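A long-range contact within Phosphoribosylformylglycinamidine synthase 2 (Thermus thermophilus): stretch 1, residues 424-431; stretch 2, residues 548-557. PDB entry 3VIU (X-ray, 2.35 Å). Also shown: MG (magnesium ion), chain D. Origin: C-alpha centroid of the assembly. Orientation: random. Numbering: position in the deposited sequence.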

# COMPACT_ATOMS: atom_id res chain seq x y z
N LEU A 424 -16.05 -8.19 -5.73
CA LEU A 424 -14.96 -7.97 -6.66
C LEU A 424 -15.42 -8.41 -8.05
O LEU A 424 -15.94 -9.51 -8.23
N LEU A 425 -15.26 -7.53 -9.04
CA LEU A 425 -15.65 -7.87 -10.40
C LEU A 425 -14.57 -8.80 -10.97
O LEU A 425 -13.41 -8.42 -11.09
N PRO A 426 -14.95 -10.04 -11.31
CA PRO A 426 -14.03 -11.05 -11.85
C PRO A 426 -13.30 -10.75 -13.17
O PRO A 426 -12.26 -11.37 -13.45
N GLY A 427 -13.83 -9.84 -13.98
CA GLY A 427 -13.18 -9.50 -15.23
C GLY A 427 -11.91 -8.70 -14.96
O GLY A 427 -11.97 -7.55 -14.53
N LYS A 428 -10.76 -9.31 -15.22
CA LYS A 428 -9.47 -8.67 -14.97
C LYS A 428 -9.29 -7.25 -15.53
O LYS A 428 -9.22 -7.05 -16.74
N GLY A 429 -9.22 -6.28 -14.63
CA GLY A 429 -9.00 -4.90 -15.02
C GLY A 429 -7.65 -4.52 -14.46
O GLY A 429 -7.10 -5.26 -13.65
N ASP A 430 -7.09 -3.38 -14.87
CA ASP A 430 -5.78 -2.95 -14.37
C ASP A 430 -5.79 -2.57 -12.89
O ASP A 430 -4.75 -2.47 -12.25
N ALA A 431 -6.97 -2.36 -12.34
CA ALA A 431 -7.09 -2.03 -10.93
C ALA A 431 -8.23 -2.88 -10.40
O ALA A 431 -9.13 -3.23 -11.16
N GLU A 548 -18.69 4.40 -12.06
CA GLU A 548 -20.00 3.79 -12.14
C GLU A 548 -19.72 2.43 -12.72
O GLU A 548 -19.21 2.32 -13.83
N VAL A 549 -20.02 1.39 -11.94
CA VAL A 549 -19.79 0.02 -12.36
C VAL A 549 -20.24 -0.23 -13.80
O VAL A 549 -19.68 -1.06 -14.50
N ASP A 550 -21.25 0.51 -14.23
CA ASP A 550 -21.76 0.34 -15.58
C ASP A 550 -20.86 0.96 -16.65
O ASP A 550 -21.02 0.67 -17.83
N LYS A 551 -19.94 1.82 -16.24
CA LYS A 551 -19.01 2.45 -17.17
C LYS A 551 -17.62 2.07 -16.70
O LYS A 551 -16.86 2.89 -16.21
N ARG A 552 -17.31 0.79 -16.85
CA ARG A 552 -16.04 0.22 -16.42
C ARG A 552 -15.33 -0.39 -17.62
O ARG A 552 -15.97 -0.73 -18.61
N ALA A 553 -14.02 -0.53 -17.51
CA ALA A 553 -13.25 -1.13 -18.58
C ALA A 553 -12.32 -2.16 -17.97
O ALA A 553 -11.86 -2.00 -16.85
N GLU A 554 -12.07 -3.24 -18.70
CA GLU A 554 -11.14 -4.25 -18.22
C GLU A 554 -10.11 -4.43 -19.32
O GLU A 554 -10.30 -3.96 -20.45
N MSE A 555 -9.01 -5.08 -19.00
CA MSE A 555 -7.92 -5.25 -19.95
C MSE A 555 -8.07 -6.30 -21.04
O MSE A 555 -7.46 -6.19 -22.10
N GLY A 556 -8.86 -7.34 -20.78
CA GLY A 556 -8.99 -8.40 -21.76
C GLY A 556 -9.74 -8.14 -23.06
O GLY A 556 -10.81 -7.53 -23.05
N PHE A 557 -9.17 -8.59 -24.17
CA PHE A 557 -9.86 -8.43 -25.44
C PHE A 557 -11.10 -9.30 -25.27
O PHE A 557 -10.99 -10.48 -24.95

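Two irregular segments of one chain, far apart in sequence, meet here and bury 405 Å² between them, both sides summed. Met555, Leu425 and Lys428 have the largest areas covered by the other stretch.

Met555 is a selenomethionine. Its CA-to-CB bond points toward stretch 1, and the side chain adopts p, t and m for chi1 to chi3. This brings SE to 3.5 Å from CD of Lys428, so the selenium packs on the Lys428 methylenes. The backbone fixes the same pair. N of Met555 donates a hydrogen bond to O of Lys428 at 3.0 Å, with an angle of 150° at the hydrogen. It is the only direct hydrogen bond between the stretches.

The CA-to-CB bond of Lys428 points sideways, chi1 and chi2 are both t, and the end of the side chain leads away from stretch 2. Its side-chain contact therefore uses the methylenes, and the ammonium NZ stays out of it. The carbonyl of Lys428 does more. Its O also lies 3.2 Å from CB of Glu554 and accepts a hydrogen bond from water 2, at 2.7 Å from the water O. Water 2 donates to OE2 of Glu554 as well, with its O 2.7 Å from that atom, and accepts from N of Gly556 at 2.8 Å. One water thus ties the Lys428 carbonyl to two residues of stretch 2.

The CA-to-CB bond of Glu554 points toward stretch 1, with chi1 p and chi2 t. Its OE2 comes within 3.4 Å of CA of Gly427. An ideal CB on Gly427 would fall 2.3 Å from OE1 of Glu554, a clash, so the bare glycine leaves room for the carboxylate. Two residues further on, CA of Gly429 approaches CA of Glu554 to 3.9 Å, the closest CA pair between the stretches.

Leu425 forms the other end of the interface. Its CA-to-CB bond points toward stretch 2, and the rotamer is m, t. CD1 makes an apolar contact with CG1 of Val549 at 4.0 Å; Val549 has chi1 t. The same CD1 lies over one face of the Arg552 guanidinium, 3.2 Å from NH2. The CA-to-CB bond of Arg552 also points toward stretch 1, with chi1 t and chi2 m. Water 1 accepts from N of Gly427 at 2.9 Å and, weakly, from NH2 of Arg552 at 3.3 Å, bridging the stretches.

Asp430 brings OD2 to 4.0 Å from CB of Met555, with chi1 m. Its OD1 binds the magnesium ion MG at 2.6 Å, alongside waters 3 and 4 and ligands elsewhere in the structure.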

# COMPACT_ATOMS: atom_id res chain seq x y z
CB LEU A 424 -13.73 -8.78 -6.24
CG LEU A 424 -12.57 -8.85 -7.24
CD1 LEU A 424 -11.97 -7.47 -7.42
CD2 LEU A 424 -11.51 -9.82 -6.73
CB LEU A 425 -15.79 -6.58 -11.22
CG LEU A 425 -16.71 -5.53 -10.56
CD1 LEU A 425 -16.81 -4.31 -11.46
CD2 LEU A 425 -18.09 -6.12 -10.29
CB PRO A 426 -14.89 -12.31 -11.91
CG PRO A 426 -16.28 -11.77 -12.10
CD PRO A 426 -16.31 -10.59 -11.17
CB LYS A 428 -8.34 -9.57 -15.47
CG LYS A 428 -6.95 -8.94 -15.40
CD LYS A 428 -5.84 -9.94 -15.68
CE LYS A 428 -5.32 -10.57 -14.39
NZ LYS A 428 -6.39 -11.27 -13.63
CB ASP A 430 -5.25 -1.78 -15.20
CG ASP A 430 -4.59 -2.24 -16.49
OD1 ASP A 430 -3.43 -2.70 -16.43
OD2 ASP A 430 -5.23 -2.15 -17.55
CB ALA A 431 -7.41 -0.55 -10.74
CB GLU A 548 -20.93 4.56 -13.07
CG GLU A 548 -21.23 5.98 -12.62
CD GLU A 548 -22.44 6.58 -13.32
OE1 GLU A 548 -22.47 6.55 -14.58
OE2 GLU A 548 -23.35 7.07 -12.61
CB VAL A 549 -20.53 -0.95 -11.44
CG1 VAL A 549 -20.24 -2.38 -11.83
CG2 VAL A 549 -20.13 -0.69 -10.01
CB ASP A 550 -23.16 0.94 -15.70
CG ASP A 550 -23.87 0.49 -16.95
OD1 ASP A 550 -24.12 -0.73 -17.08
OD2 ASP A 550 -24.16 1.36 -17.80
CB LYS A 551 -19.19 3.97 -17.15
CG LYS A 551 -20.56 4.41 -17.64
CD LYS A 551 -20.84 5.88 -17.34
CE LYS A 551 -22.25 6.26 -17.77
NZ LYS A 551 -22.63 7.64 -17.33
CB ARG A 552 -16.30 -0.85 -15.35
CG ARG A 552 -15.08 -1.62 -14.85
CD ARG A 552 -14.74 -2.83 -15.73
NE ARG A 552 -15.17 -4.11 -15.16
CZ ARG A 552 -16.43 -4.44 -14.89
NH1 ARG A 552 -17.41 -3.59 -15.13
NH2 ARG A 552 -16.71 -5.64 -14.40
CB ALA A 553 -12.44 -0.06 -19.31
CB GLU A 554 -11.86 -5.56 -17.86
CG GLU A 554 -12.76 -6.16 -18.91
CD GLU A 554 -13.50 -7.38 -18.36
OE1 GLU A 554 -14.59 -7.21 -17.77
OE2 GLU A 554 -12.98 -8.51 -18.50
CB MSE A 555 -6.64 -5.55 -19.19
CG MSE A 555 -6.66 -6.94 -18.60
SE MSE A 555 -4.95 -7.40 -17.88
CE MSE A 555 -3.95 -7.43 -19.53
CB PHE A 557 -9.02 -8.95 -26.61
CG PHE A 557 -7.81 -8.10 -26.91
CD1 PHE A 557 -7.89 -6.71 -26.90
CD2 PHE A 557 -6.60 -8.70 -27.25
CE1 PHE A 557 -6.78 -5.93 -27.22
CE2 PHE A 557 -5.48 -7.94 -27.58
CZ PHE A 557 -5.57 -6.54 -27.56
MG MG D . -1.13 -2.07 -15.48
O HOH W 1 -16.53 -8.87 -13.88
O HOH W 2 -10.25 -8.63 -18.71
O HOH W 3 0.78 -0.51 -15.25
O HOH W 4 0.01 -2.85 -17.61